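Local coordinates for protein glucose-6-phosphate 1-dehydrogenase (Mycobacterium avium, PDB 4LGV) that probably catalyses the NAD(P)-dependent oxidation of glucose 6-phosphate to 6-phosphogluconolactone, the entry step of the oxidative pentose phosphate pathway, at residues F36-D41 with Y133-P138; I227-D232 with K346-R351; V283-P288 with I437-R442. All blocks are in the same frame, centred on the assembly; numbering follows the deposited sequence.

Interaction 1. Residues F36-D41 with Y133-P138; sequences FGITGD and YLEMPP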
ATOM      1  N   PHE A  36      27.913 -31.852 -32.996  1.00 26.93           N
ATOM      2  CA  PHE A  36      29.365 -31.830 -33.008  1.00 27.64           C
ATOM      3  C   PHE A  36      29.858 -32.248 -31.650  1.00 28.65           C
ATOM      4  O   PHE A  36      29.448 -31.672 -30.628  1.00 28.55           O
ATOM      5  CB  PHE A  36      29.908 -30.454 -33.345  1.00 28.72           C
ATOM      6  CG  PHE A  36      29.728 -30.052 -34.793  1.00 30.21           C
ATOM      7  CD1 PHE A  36      28.483 -29.728 -35.301  1.00 30.72           C
ATOM      8  CD2 PHE A  36      30.827 -30.015 -35.666  1.00 31.12           C
ATOM      9  CE1 PHE A  36      28.323 -29.368 -36.643  1.00 32.24           C
ATOM     10  CE2 PHE A  36      30.672 -29.648 -37.006  1.00 31.85           C
ATOM     11  CZ  PHE A  36      29.418 -29.322 -37.498  1.00 32.38           C
ATOM     12  N   GLY A  37      30.737 -33.254 -31.634  1.00 28.18           N
ATOM     13  CA  GLY A  37      31.346 -33.757 -30.389  1.00 28.55           C
ATOM     14  C   GLY A  37      30.692 -35.039 -29.873  1.00 28.63           C
ATOM     15  O   GLY A  37      30.738 -35.326 -28.698  1.00 29.38           O
ATOM     16  N   ILE A  38      30.135 -35.826 -30.781  1.00 28.63           N
ATOM     17  CA  ILE A  38      29.302 -36.991 -30.437  1.00 28.93           C
ATOM     18  C   ILE A  38      30.094 -38.131 -29.787  1.00 29.36           C
ATOM     19  O   ILE A  38      29.504 -39.013 -29.153  1.00 32.22           O
ATOM     20  CB  ILE A  38      28.542 -37.484 -31.691  1.00 28.43           C
ATOM     21  CG1 ILE A  38      27.431 -38.438 -31.337  1.00 29.14           C
ATOM     22  CG2 ILE A  38      29.491 -38.170 -32.647  1.00 29.79           C
ATOM     23  CD1 ILE A  38      26.292 -37.803 -30.617  1.00 30.67           C
ATOM     24  N   THR A  39      31.420 -38.101 -29.882  1.00 29.10           N
ATOM     25  CA  THR A  39      32.273 -39.093 -29.205  1.00 27.44           C
ATOM     26  C   THR A  39      32.893 -38.592 -27.918  1.00 27.96           C
ATOM     27  O   THR A  39      33.657 -39.330 -27.280  1.00 27.22           O
ATOM     28  CB  THR A  39      33.430 -39.544 -30.103  1.00 28.14           C
ATOM     29  OG1 THR A  39      34.274 -38.439 -30.401  1.00 26.33           O
ATOM     30  CG2 THR A  39      32.898 -40.144 -31.363  1.00 28.08           C
ATOM     31  N   GLY A  40      32.542 -37.372 -27.489  1.00 28.17           N
ATOM     32  CA  GLY A  40      33.108 -36.815 -26.258  1.00 29.49           C
ATOM     33  C   GLY A  40      32.408 -37.203 -24.959  1.00 30.40           C
ATOM     34  O   GLY A  40      31.488 -38.023 -24.942  1.00 28.34           O
ATOM     35  N   ASP A  41      32.906 -36.637 -23.853  1.00 34.58           N
ATOM     36  CA  ASP A  41      32.449 -37.015 -22.499  1.00 36.63           C
ATOM     37  C   ASP A  41      30.993 -36.667 -22.218  1.00 33.08           C
ATOM     38  O   ASP A  41      30.266 -37.484 -21.646  1.00 29.76           O
ATOM     39  CB  ASP A  41      33.341 -36.447 -21.392  1.00 41.17           C
ATOM     40  CG  ASP A  41      34.751 -37.049 -21.396  1.00 49.49           C
ATOM     41  OD1 ASP A  41      34.953 -38.224 -21.868  1.00 55.57           O
ATOM     42  OD2 ASP A  41      35.677 -36.331 -20.936  1.00 59.26           O
ATOM     43  N   TYR A 133      24.189 -28.688 -32.531  1.00 28.21           N
ATOM     44  CA  TYR A 133      24.464 -28.761 -31.098  1.00 27.14           C
ATOM     45  C   TYR A 133      25.936 -29.034 -30.879  1.00 26.71           C
ATOM     46  O   TYR A 133      26.451 -30.080 -31.282  1.00 25.97           O
ATOM     47  CB  TYR A 133      23.595 -29.866 -30.467  1.00 26.52           C
ATOM     48  CG  TYR A 133      23.876 -30.114 -29.023  1.00 27.05           C
ATOM     49  CD1 TYR A 133      24.054 -29.060 -28.142  1.00 28.37           C
ATOM     50  CD2 TYR A 133      23.944 -31.391 -28.518  1.00 26.98           C
ATOM     51  CE1 TYR A 133      24.310 -29.269 -26.807  1.00 28.82           C
ATOM     52  CE2 TYR A 133      24.198 -31.610 -27.185  1.00 27.86           C
ATOM     53  CZ  TYR A 133      24.362 -30.540 -26.330  1.00 29.61           C
ATOM     54  OH  TYR A 133      24.631 -30.727 -24.983  1.00 30.91           O
ATOM     55  N   LEU A 134      26.629 -28.073 -30.276  1.00 28.50           N
ATOM     56  CA  LEU A 134      28.076 -28.148 -30.171  1.00 29.41           C
ATOM     57  C   LEU A 134      28.514 -28.568 -28.786  1.00 30.55           C
ATOM     58  O   LEU A 134      28.616 -27.736 -27.909  1.00 31.02           O
ATOM     59  CB  LEU A 134      28.716 -26.808 -30.542  1.00 29.42           C
ATOM     60  CG  LEU A 134      28.178 -26.118 -31.803  1.00 29.68           C
ATOM     61  CD1 LEU A 134      29.048 -24.909 -32.137  1.00 30.23           C
ATOM     62  CD2 LEU A 134      28.094 -27.009 -33.012  1.00 28.48           C
ATOM     63  N   GLU A 135      28.788 -29.855 -28.608  1.00 31.83           N
ATOM     64  CA  GLU A 135      29.343 -30.324 -27.345  1.00 33.85           C
ATOM     65  C   GLU A 135      30.831 -30.541 -27.569  1.00 34.96           C
ATOM     66  O   GLU A 135      31.338 -31.634 -27.541  1.00 32.77           O
ATOM     67  CB  GLU A 135      28.664 -31.576 -26.780  1.00 33.48           C
ATOM     68  CG  GLU A 135      27.999 -32.494 -27.789  1.00 32.95           C
ATOM     69  CD  GLU A 135      27.293 -33.635 -27.104  1.00 32.46           C
ATOM     70  OE1 GLU A 135      27.037 -33.541 -25.871  1.00 33.23           O
ATOM     71  OE2 GLU A 135      27.042 -34.637 -27.778  1.00 31.91           O
ATOM     72  N   MET A 136      31.518 -29.446 -27.759  1.00 36.42           N
ATOM     73  CA  MET A 136      32.939 -29.481 -28.063  1.00 39.91           C
ATOM     74  C   MET A 136      33.644 -28.428 -27.237  1.00 39.99           C
ATOM     75  O   MET A 136      32.997 -27.555 -26.635  1.00 40.75           O
ATOM     76  CB  MET A 136      33.158 -29.326 -29.566  1.00 41.95           C
ATOM     77  CG  MET A 136      33.354 -30.698 -30.192  1.00 42.75           C
ATOM     78  SD  MET A 136      33.521 -30.522 -31.936  1.00 52.48           S
ATOM     79  CE  MET A 136      34.388 -31.967 -32.538  1.00 57.49           C
ATOM     80  N   PRO A 137      34.976 -28.516 -27.182  1.00 43.20           N
ATOM     81  CA  PRO A 137      35.727 -27.453 -26.525  1.00 44.45           C
ATOM     82  C   PRO A 137      35.348 -26.049 -27.022  1.00 45.27           C
ATOM     83  O   PRO A 137      35.078 -25.846 -28.202  1.00 46.97           O
ATOM     84  CB  PRO A 137      37.153 -27.772 -26.901  1.00 44.34           C
ATOM     85  CG  PRO A 137      37.162 -29.249 -27.076  1.00 44.79           C
ATOM     86  CD  PRO A 137      35.854 -29.556 -27.739  1.00 42.70           C
ATOM     87  N   PRO A 138      35.255 -25.088 -26.112  1.00 47.91           N
ATOM     88  CA  PRO A 138      34.793 -23.750 -26.499  1.00 48.16           C
ATOM     89  C   PRO A 138      35.653 -23.025 -27.517  1.00 46.26           C
ATOM     90  O   PRO A 138      35.131 -22.199 -28.289  1.00 47.60           O
ATOM     91  CB  PRO A 138      34.787 -22.979 -25.166  1.00 49.81           C
ATOM     92  CG  PRO A 138      35.676 -23.771 -24.257  1.00 50.94           C
ATOM     93  CD  PRO A 138      35.423 -25.195 -24.651  1.00 50.46           C
TER
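Phe36 meets the neighbouring parallel strand through both its backbone and its ring. Its N donates to Tyr133 O at 2.9 Å, and its O accepts from Glu135 N at 2.8 Å, so the peptide groups of Phe36 bracket Leu134. With CG beside the backbone N in both Phe36 (chi1 -72°) and Leu134, the two side chains run alongside each other on one face, Phe36 CD1 3.6 Å from Leu134 CD2; Phe36 CB lies 3.9 Å from Met136 SD. Helix 141-150 covers this apolar patch, its Ile144 touching all three residues. Gly37 has a positive phi of 101°, where a side chain would be jammed against Phe36 O, with Glu135 O and Met136 CG pressing on the same side; its CA makes a CA-H...O contact with Glu135 O at 3.6 Å. Ile38 turns away onto Phe48, while Glu135 runs past Phe36 O, its CG 3.3 Å away, to place OE1 on Thr47 OG1. A type I turn runs from Gly37 to Gly40, the N-cap of helix 41-56. Strand, glycine turn and helix, with the sequence GxxGD, are characteristic of the dinucleotide-binding turn of a Rossmann fold, which probably receives the NADP cofactor as in related enzymes.

Interaction 2. Residues I227-D232 with K346-R351; sequences ITMAED and KVTEVR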
ATOM      1  N   ILE A 227      19.503 -16.715  -0.750  1.00 26.80           N
ATOM      2  CA  ILE A 227      19.513 -17.739  -1.776  1.00 28.55           C
ATOM      3  C   ILE A 227      20.576 -18.778  -1.439  1.00 29.14           C
ATOM      4  O   ILE A 227      21.743 -18.439  -1.232  1.00 29.56           O
ATOM      5  CB  ILE A 227      19.809 -17.119  -3.137  1.00 29.52           C
ATOM      6  CG1 ILE A 227      18.617 -16.242  -3.528  1.00 30.84           C
ATOM      7  CG2 ILE A 227      20.053 -18.213  -4.147  1.00 29.80           C
ATOM      8  CD1 ILE A 227      18.784 -15.491  -4.843  1.00 33.76           C
ATOM      9  N   THR A 228      20.159 -20.017  -1.309  1.00 29.25           N
ATOM     10  CA  THR A 228      21.062 -21.106  -0.949  1.00 30.73           C
ATOM     11  C   THR A 228      21.052 -22.131  -2.046  1.00 30.79           C
ATOM     12  O   THR A 228      19.992 -22.634  -2.425  1.00 29.55           O
ATOM     13  CB  THR A 228      20.619 -21.788   0.350  1.00 32.41           C
ATOM     14  OG1 THR A 228      20.712 -20.872   1.447  1.00 33.26           O
ATOM     15  CG2 THR A 228      21.497 -23.000   0.643  1.00 34.16           C
ATOM     16  N   MET A 229      22.228 -22.441  -2.576  1.00 31.59           N
ATOM     17  CA  MET A 229      22.387 -23.571  -3.460  1.00 31.95           C
ATOM     18  C   MET A 229      23.417 -24.540  -2.885  1.00 32.61           C
ATOM     19  O   MET A 229      24.613 -24.278  -2.911  1.00 31.48           O
ATOM     20  CB  MET A 229      22.855 -23.162  -4.834  1.00 34.07           C
ATOM     21  CG  MET A 229      23.192 -24.440  -5.599  1.00 37.06           C
ATOM     22  SD  MET A 229      23.560 -24.103  -7.283  1.00 43.60           S
ATOM     23  CE  MET A 229      23.707 -25.788  -7.841  1.00 40.58           C
ATOM     24  N   ALA A 230      22.944 -25.681  -2.406  1.00 32.12           N
ATOM     25  CA  ALA A 230      23.808 -26.673  -1.781  1.00 32.18           C
ATOM     26  C   ALA A 230      23.817 -27.979  -2.560  1.00 33.22           C
ATOM     27  O   ALA A 230      22.764 -28.467  -3.014  1.00 34.18           O
ATOM     28  CB  ALA A 230      23.357 -26.911  -0.360  1.00 31.77           C
ATOM     29  N   GLU A 231      25.000 -28.525  -2.758  1.00 34.04           N
ATOM     30  CA  GLU A 231      25.135 -29.886  -3.311  1.00 34.92           C
ATOM     31  C   GLU A 231      25.907 -30.730  -2.277  1.00 35.41           C
ATOM     32  O   GLU A 231      26.898 -30.280  -1.747  1.00 35.22           O
ATOM     33  CB  GLU A 231      25.859 -29.841  -4.666  1.00 34.07           C
ATOM     34  CG  GLU A 231      25.057 -29.129  -5.746  1.00 34.69           C
ATOM     35  CD  GLU A 231      25.805 -28.946  -7.046  1.00 35.94           C
ATOM     36  OE1 GLU A 231      26.955 -28.476  -7.031  1.00 39.02           O
ATOM     37  OE2 GLU A 231      25.270 -29.312  -8.091  1.00 35.65           O
ATOM     38  N   ASP A 232      25.417 -31.929  -2.005  1.00 37.67           N
ATOM     39  CA  ASP A 232      25.994 -32.805  -0.982  1.00 40.84           C
ATOM     40  C   ASP A 232      26.996 -33.760  -1.594  1.00 41.88           C
ATOM     41  O   ASP A 232      27.046 -34.921  -1.227  1.00 43.68           O
ATOM     42  CB  ASP A 232      24.902 -33.580  -0.205  1.00 42.32           C
ATOM     43  CG  ASP A 232      23.987 -34.441  -1.101  1.00 42.32           C
ATOM     44  OD1 ASP A 232      24.021 -34.329  -2.341  1.00 46.02           O
ATOM     45  OD2 ASP A 232      23.218 -35.250  -0.547  1.00 42.85           O
ATOM     46  N   LYS A 346      21.385 -31.650  -0.725  1.00 37.12           N
ATOM     47  CA  LYS A 346      21.144 -31.175  -2.077  1.00 37.35           C
ATOM     48  C   LYS A 346      19.858 -30.352  -2.115  1.00 33.99           C
ATOM     49  O   LYS A 346      18.772 -30.912  -2.057  1.00 32.18           O
ATOM     50  CB  LYS A 346      21.051 -32.346  -3.053  1.00 40.82           C
ATOM     51  CG  LYS A 346      20.897 -31.915  -4.492  1.00 44.04           C
ATOM     52  CD  LYS A 346      20.564 -33.100  -5.373  1.00 47.94           C
ATOM     53  CE  LYS A 346      20.214 -32.663  -6.779  1.00 49.49           C
ATOM     54  NZ  LYS A 346      20.283 -33.809  -7.723  1.00 55.78           N
ATOM     55  N   VAL A 347      19.982 -29.027  -2.188  1.00 32.12           N
ATOM     56  CA  VAL A 347      18.789 -28.151  -2.177  1.00 30.47           C
ATOM     57  C   VAL A 347      19.148 -26.788  -2.670  1.00 28.66           C
ATOM     58  O   VAL A 347      20.229 -26.279  -2.382  1.00 27.84           O
ATOM     59  CB  VAL A 347      18.164 -28.070  -0.758  1.00 31.57           C
ATOM     60  CG1 VAL A 347      19.165 -27.521   0.257  1.00 30.77           C
ATOM     61  CG2 VAL A 347      16.900 -27.277  -0.757  1.00 31.05           C
ATOM     62  N   THR A 348      18.233 -26.212  -3.440  1.00 28.05           N
ATOM     63  CA  THR A 348      18.321 -24.820  -3.880  1.00 27.98           C
ATOM     64  C   THR A 348      17.078 -24.122  -3.421  1.00 26.94           C
ATOM     65  O   THR A 348      15.954 -24.551  -3.740  1.00 28.38           O
ATOM     66  CB  THR A 348      18.436 -24.701  -5.403  1.00 29.24           C
ATOM     67  OG1 THR A 348      19.632 -25.377  -5.813  1.00 32.83           O
ATOM     68  CG2 THR A 348      18.540 -23.270  -5.832  1.00 28.45           C
ATOM     69  N   GLU A 349      17.271 -23.047  -2.678  1.00 26.03           N
ATOM     70  CA  GLU A 349      16.186 -22.369  -1.984  1.00 25.90           C
ATOM     71  C   GLU A 349      16.322 -20.850  -2.114  1.00 25.09           C
ATOM     72  O   GLU A 349      17.415 -20.309  -2.148  1.00 23.77           O
ATOM     73  CB  GLU A 349      16.283 -22.760  -0.484  1.00 26.86           C
ATOM     74  CG  GLU A 349      15.506 -21.915   0.488  1.00 27.36           C
ATOM     75  CD  GLU A 349      15.712 -22.305   1.932  1.00 27.32           C
ATOM     76  OE1 GLU A 349      16.506 -21.616   2.654  1.00 27.95           O
ATOM     77  OE2 GLU A 349      15.059 -23.268   2.356  1.00 25.68           O
ATOM     78  N   VAL A 350      15.183 -20.192  -2.242  1.00 25.22           N
ATOM     79  CA  VAL A 350      15.102 -18.747  -2.174  1.00 24.64           C
ATOM     80  C   VAL A 350      14.217 -18.464  -0.957  1.00 23.97           C
ATOM     81  O   VAL A 350      13.055 -18.844  -0.929  1.00 22.64           O
ATOM     82  CB  VAL A 350      14.477 -18.140  -3.421  1.00 24.68           C
ATOM     83  CG1 VAL A 350      14.406 -16.600  -3.314  1.00 25.00           C
ATOM     84  CG2 VAL A 350      15.274 -18.503  -4.654  1.00 25.34           C
ATOM     85  N   ARG A 351      14.785 -17.817   0.056  1.00 22.85           N
ATOM     86  CA  ARG A 351      14.065 -17.616   1.310  1.00 22.58           C
ATOM     87  C   ARG A 351      13.866 -16.133   1.488  1.00 22.00           C
ATOM     88  O   ARG A 351      14.810 -15.383   1.570  1.00 21.83           O
ATOM     89  CB  ARG A 351      14.864 -18.182   2.499  1.00 22.97           C
ATOM     90  CG  ARG A 351      14.191 -18.012   3.859  1.00 22.90           C
ATOM     91  CD  ARG A 351      14.946 -18.771   4.912  1.00 24.17           C
ATOM     92  NE  ARG A 351      14.834 -20.202   4.697  1.00 23.70           N
ATOM     93  CZ  ARG A 351      13.984 -21.000   5.304  1.00 23.39           C
ATOM     94  NH1 ARG A 351      13.155 -20.512   6.193  1.00 23.50           N
ATOM     95  NH2 ARG A 351      13.968 -22.292   4.996  1.00 22.96           N
TER
HETATM   96  O   HOH W   1      18.216 -19.671   1.580  1.00 25.85           O
HETATM   97  O   HOH W   2      20.879 -27.763  -5.224  1.00 41.15           O
HETATM   98  O   HOH W   3      20.076 -34.048   0.242  1.00 40.43           O
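Ile227 and Val350 stand side by side on one face of an antiparallel pair, pointing the same way, with Ile227 CG1 4.2 Å from Val350 CG2. With CG1 beside the backbone N (chi1 -68°), Ile227 offers this branch to its neighbour, and helix 246-264 covers both residues through Leu260 and Val259. Further along the same face, Met229 slants past Thr348, its CG 3.7 Å from Thr348 OG1; the long flexible thioether runs on to Val251 and Leu256 of that helix. A water bonded to Thr348 OG1 at 2.8 Å also donates to Ala230 O, bridging the strands. On the other face Ala230, whose lone methyl fits beside the branched Val347 (Ala230 CB to Val347 CG1 4.3 Å), is followed by Thr228 facing Glu349. A second water hydrogen-bonds to both Thr228 OG1 and Glu349 OE1, donating to the carboxylate. Two nitrogens of Arg351 grip that carboxylate from above its plane, Arg351 NE 3.0 Å from Glu349 OE1; Thr228 OG1 is bonded to Arg338 besides. At the end of the pair, Asp232 OD1 rests 3.6 Å from Lys346 CB, but the lysine's extended chain carries NZ off to Gly410 O. Four backbone bonds join the strands, the straightest being Ala230 N to Val347 O at 2.8 Å and 172°. Both faces are thus mixed: Ile227, Met229 and Val350 pack on helix 246-264, while the buried carboxylate of Glu349 is satisfied by Arg351, Trp481 N and a water, and the paired Arg351 would be expected to favour its charged form.

Interaction 3. Residues V283-P288 with I437-R442; sequences VFRAMP and IEETWR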
ATOM      1  N   VAL A 283      16.243  -6.281 -14.324  1.00 21.32           N
ATOM      2  CA  VAL A 283      16.661  -6.547 -12.966  1.00 21.31           C
ATOM      3  C   VAL A 283      18.155  -6.321 -12.871  1.00 21.20           C
ATOM      4  O   VAL A 283      18.628  -5.622 -12.002  1.00 21.66           O
ATOM      5  CB  VAL A 283      16.350  -7.985 -12.529  1.00 21.26           C
ATOM      6  CG1 VAL A 283      16.981  -8.289 -11.170  1.00 21.62           C
ATOM      7  CG2 VAL A 283      14.854  -8.211 -12.439  1.00 20.75           C
ATOM      8  N   PHE A 284      18.896  -6.962 -13.762  1.00 21.10           N
ATOM      9  CA  PHE A 284      20.360  -6.954 -13.681  1.00 21.17           C
ATOM     10  C   PHE A 284      20.878  -5.522 -13.849  1.00 22.32           C
ATOM     11  O   PHE A 284      21.890  -5.140 -13.230  1.00 23.52           O
ATOM     12  CB  PHE A 284      20.967  -7.895 -14.740  1.00 20.83           C
ATOM     13  CG  PHE A 284      20.600  -9.334 -14.576  1.00 20.20           C
ATOM     14  CD1 PHE A 284      20.608  -9.934 -13.307  1.00 19.60           C
ATOM     15  CD2 PHE A 284      20.251 -10.093 -15.675  1.00 19.86           C
ATOM     16  CE1 PHE A 284      20.281 -11.262 -13.162  1.00 19.73           C
ATOM     17  CE2 PHE A 284      19.902 -11.426 -15.520  1.00 20.05           C
ATOM     18  CZ  PHE A 284      19.934 -12.025 -14.259  1.00 19.46           C
ATOM     19  N   ARG A 285      20.194  -4.732 -14.667  1.00 22.78           N
ATOM     20  CA  ARG A 285      20.643  -3.334 -14.909  1.00 23.74           C
ATOM     21  C   ARG A 285      20.520  -2.453 -13.685  1.00 22.60           C
ATOM     22  O   ARG A 285      21.118  -1.405 -13.642  1.00 23.15           O
ATOM     23  CB  ARG A 285      19.909  -2.723 -16.092  1.00 24.45           C
ATOM     24  CG  ARG A 285      20.426  -3.400 -17.355  1.00 26.02           C
ATOM     25  CD  ARG A 285      19.804  -2.915 -18.627  1.00 27.63           C
ATOM     26  NE  ARG A 285      20.134  -1.512 -18.814  1.00 29.18           N
ATOM     27  CZ  ARG A 285      19.472  -0.682 -19.604  1.00 30.28           C
ATOM     28  NH1 ARG A 285      18.398  -1.085 -20.259  1.00 31.29           N
ATOM     29  NH2 ARG A 285      19.881   0.574 -19.707  1.00 30.23           N
ATOM     30  N   ALA A 286      19.762  -2.879 -12.692  1.00 21.77           N
ATOM     31  CA  ALA A 286      19.586  -2.120 -11.477  1.00 21.68           C
ATOM     32  C   ALA A 286      20.428  -2.706 -10.364  1.00 22.04           C
ATOM     33  O   ALA A 286      20.304  -2.277  -9.198  1.00 22.24           O
ATOM     34  CB  ALA A 286      18.103  -2.116 -11.040  1.00 21.44           C
ATOM     35  N   MET A 287      21.259  -3.682 -10.687  1.00 22.42           N
ATOM     36  CA  MET A 287      22.151  -4.272  -9.689  1.00 23.34           C
ATOM     37  C   MET A 287      23.568  -3.699  -9.826  1.00 25.00           C
ATOM     38  O   MET A 287      24.156  -3.739 -10.879  1.00 25.51           O
ATOM     39  CB  MET A 287      22.239  -5.805  -9.860  1.00 23.12           C
ATOM     40  CG  MET A 287      20.919  -6.547  -9.615  1.00 22.84           C
ATOM     41  SD  MET A 287      20.956  -8.341  -9.774  1.00 23.40           S
ATOM     42  CE  MET A 287      21.960  -8.807  -8.347  1.00 23.40           C
ATOM     43  N   PRO A 288      24.144  -3.211  -8.734  1.00 25.51           N
ATOM     44  CA  PRO A 288      25.534  -2.814  -8.747  1.00 26.16           C
ATOM     45  C   PRO A 288      26.445  -4.044  -8.798  1.00 27.49           C
ATOM     46  O   PRO A 288      26.051  -5.138  -8.401  1.00 25.87           O
ATOM     47  CB  PRO A 288      25.704  -2.085  -7.414  1.00 26.45           C
ATOM     48  CG  PRO A 288      24.694  -2.678  -6.512  1.00 26.06           C
ATOM     49  CD  PRO A 288      23.568  -3.194  -7.380  1.00 26.04           C
ATOM     50  N   ILE A 437      23.604 -12.043 -20.173  1.00 33.16           N
ATOM     51  CA  ILE A 437      24.919 -12.598 -20.008  1.00 34.66           C
ATOM     52  C   ILE A 437      25.916 -11.473 -19.656  1.00 33.91           C
ATOM     53  O   ILE A 437      26.678 -11.589 -18.700  1.00 32.65           O
ATOM     54  CB  ILE A 437      25.318 -13.397 -21.273  1.00 36.29           C
ATOM     55  CG1 ILE A 437      24.328 -14.568 -21.524  1.00 37.22           C
ATOM     56  CG2 ILE A 437      26.828 -13.645 -21.303  1.00 37.70           C
ATOM     57  CD1 ILE A 437      24.813 -15.939 -21.182  1.00 38.12           C
ATOM     58  N   GLU A 438      25.902 -10.402 -20.430  1.00 34.60           N
ATOM     59  CA  GLU A 438      26.858  -9.314 -20.243  1.00 34.43           C
ATOM     60  C   GLU A 438      26.639  -8.571 -18.937  1.00 31.39           C
ATOM     61  O   GLU A 438      27.580  -8.262 -18.256  1.00 31.39           O
ATOM     62  CB  GLU A 438      26.843  -8.390 -21.449  1.00 36.11           C
ATOM     63  CG  GLU A 438      27.350  -9.156 -22.653  1.00 40.48           C
ATOM     64  CD  GLU A 438      27.698  -8.305 -23.875  1.00 46.20           C
ATOM     65  OE1 GLU A 438      27.887  -7.074 -23.731  1.00 48.00           O
ATOM     66  OE2 GLU A 438      27.835  -8.928 -24.977  1.00 50.16           O
ATOM     67  N   GLU A 439      25.407  -8.366 -18.540  1.00 29.02           N
ATOM     68  CA  GLU A 439      25.152  -7.761 -17.255  1.00 28.67           C
ATOM     69  C   GLU A 439      25.604  -8.641 -16.108  1.00 28.19           C
ATOM     70  O   GLU A 439      26.136  -8.142 -15.137  1.00 28.91           O
ATOM     71  CB  GLU A 439      23.654  -7.474 -17.049  1.00 29.07           C
ATOM     72  CG  GLU A 439      23.079  -6.353 -17.906  1.00 29.09           C
ATOM     73  CD  GLU A 439      23.741  -5.014 -17.702  1.00 29.73           C
ATOM     74  OE1 GLU A 439      24.101  -4.637 -16.564  1.00 31.60           O
ATOM     75  OE2 GLU A 439      23.940  -4.331 -18.711  1.00 30.09           O
ATOM     76  N   THR A 440      25.394  -9.946 -16.188  1.00 27.66           N
ATOM     77  CA  THR A 440      25.799 -10.808 -15.069  1.00 27.65           C
ATOM     78  C   THR A 440      27.304 -10.925 -14.964  1.00 29.17           C
ATOM     79  O   THR A 440      27.825 -11.027 -13.860  1.00 28.59           O
ATOM     80  CB  THR A 440      25.162 -12.193 -15.104  1.00 27.16           C
ATOM     81  OG1 THR A 440      25.390 -12.791 -16.368  1.00 26.68           O
ATOM     82  CG2 THR A 440      23.636 -12.065 -14.887  1.00 27.88           C
ATOM     83  N   TRP A 441      28.006 -10.877 -16.100  1.00 30.98           N
ATOM     84  CA  TRP A 441      29.475 -10.821 -16.062  1.00 33.43           C
ATOM     85  C   TRP A 441      29.960  -9.511 -15.432  1.00 33.24           C
ATOM     86  O   TRP A 441      30.856  -9.537 -14.601  1.00 33.66           O
ATOM     87  CB  TRP A 441      30.106 -11.007 -17.457  1.00 36.12           C
ATOM     88  CG  TRP A 441      30.152 -12.483 -17.909  1.00 37.96           C
ATOM     89  CD1 TRP A 441      29.507 -13.026 -18.985  1.00 39.51           C
ATOM     90  CD2 TRP A 441      30.815 -13.548 -17.257  1.00 38.78           C
ATOM     91  NE1 TRP A 441      29.735 -14.367 -19.051  1.00 40.75           N
ATOM     92  CE2 TRP A 441      30.522 -14.727 -17.989  1.00 41.52           C
ATOM     93  CE3 TRP A 441      31.600 -13.643 -16.098  1.00 39.68           C
ATOM     94  CZ2 TRP A 441      31.019 -15.980 -17.624  1.00 41.02           C
ATOM     95  CZ3 TRP A 441      32.102 -14.889 -15.738  1.00 41.06           C
ATOM     96  CH2 TRP A 441      31.812 -16.040 -16.504  1.00 41.90           C
ATOM     97  N   ARG A 442      29.325  -8.384 -15.776  1.00 32.10           N
ATOM     98  CA  ARG A 442      29.675  -7.114 -15.130  1.00 31.29           C
ATOM     99  C   ARG A 442      29.499  -7.232 -13.619  1.00 32.48           C
ATOM    100  O   ARG A 442      30.366  -6.825 -12.856  1.00 34.28           O
ATOM    101  CB  ARG A 442      28.781  -5.991 -15.648  1.00 29.98           C
ATOM    102  CG  ARG A 442      28.909  -4.687 -14.855  1.00 28.48           C
ATOM    103  CD  ARG A 442      27.899  -3.633 -15.256  1.00 26.75           C
ATOM    104  NE  ARG A 442      26.504  -4.020 -15.004  1.00 26.04           N
ATOM    105  CZ  ARG A 442      25.901  -4.055 -13.814  1.00 24.88           C
ATOM    106  NH1 ARG A 442      26.536  -3.752 -12.704  1.00 24.95           N
ATOM    107  NH2 ARG A 442      24.623  -4.382 -13.728  1.00 24.81           N
TER
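Phe284 and Thr440 make the main apolar contact, a CH-pi interaction in which Thr440 CG2 sits over the middle of the ring, 3.7 Å from its centroid and 7° off the normal. Placing OG1 between the backbone N and the carbonyl carbon (chi1 53°) turns the threonine methyl toward the ring and its hydroxyl toward its own helix and Gln253. Next to it, Phe284 CB packs on Glu439 CB at 3.6 Å, and Arg285 CG lies 3.7 Å from Glu439 CD.

The polar contacts converge on Arg442. Its NH1 and NH2 grip Met287 O end-on, each at 3.0 Å, with the acceptor in the guanidinium plane. NE and NH2 both reach Glu439 OE1 in a salt bridge one helical turn back. Two grips in one plane should hold the group's rotation firmly; arginine suits the place because it presents N-H donors along more than one edge, here the NH1/NH2 end and the NE/NH2 side.

The contact thus joins the Phe284-Met287 turn at the C-terminal end of helix 273-284 to the flank of helix 434-449. Helix 246-264 packs against both, Ala261 meeting Phe284 and Leu257 meeting Thr440, while Arg285 reaches Asp275 of a second subunit.

Interaction 1 belongs to the nucleotide-binding domain, whereas interactions 2 and 3 lie in the C-terminal domain. Both halves of interaction 1 come earlier in the sequence than the others, whereas 283-288 falls between the two strands of interaction 2 and 437-442 after them. No two contacts touch. The centre of interaction 1 is 30 Å from that of interaction 2, on opposite sides of the chain's centre, and 29 Å from that of interaction 3. The latter two are nearer, 22 Å between centres and about 8 Å between nearest atoms, and share helix 246-264. Only interaction 1 carries a recognisable cofactor-binding motif; interaction 2 pairs two strands of the large mixed sheet and interaction 3 joins two helices.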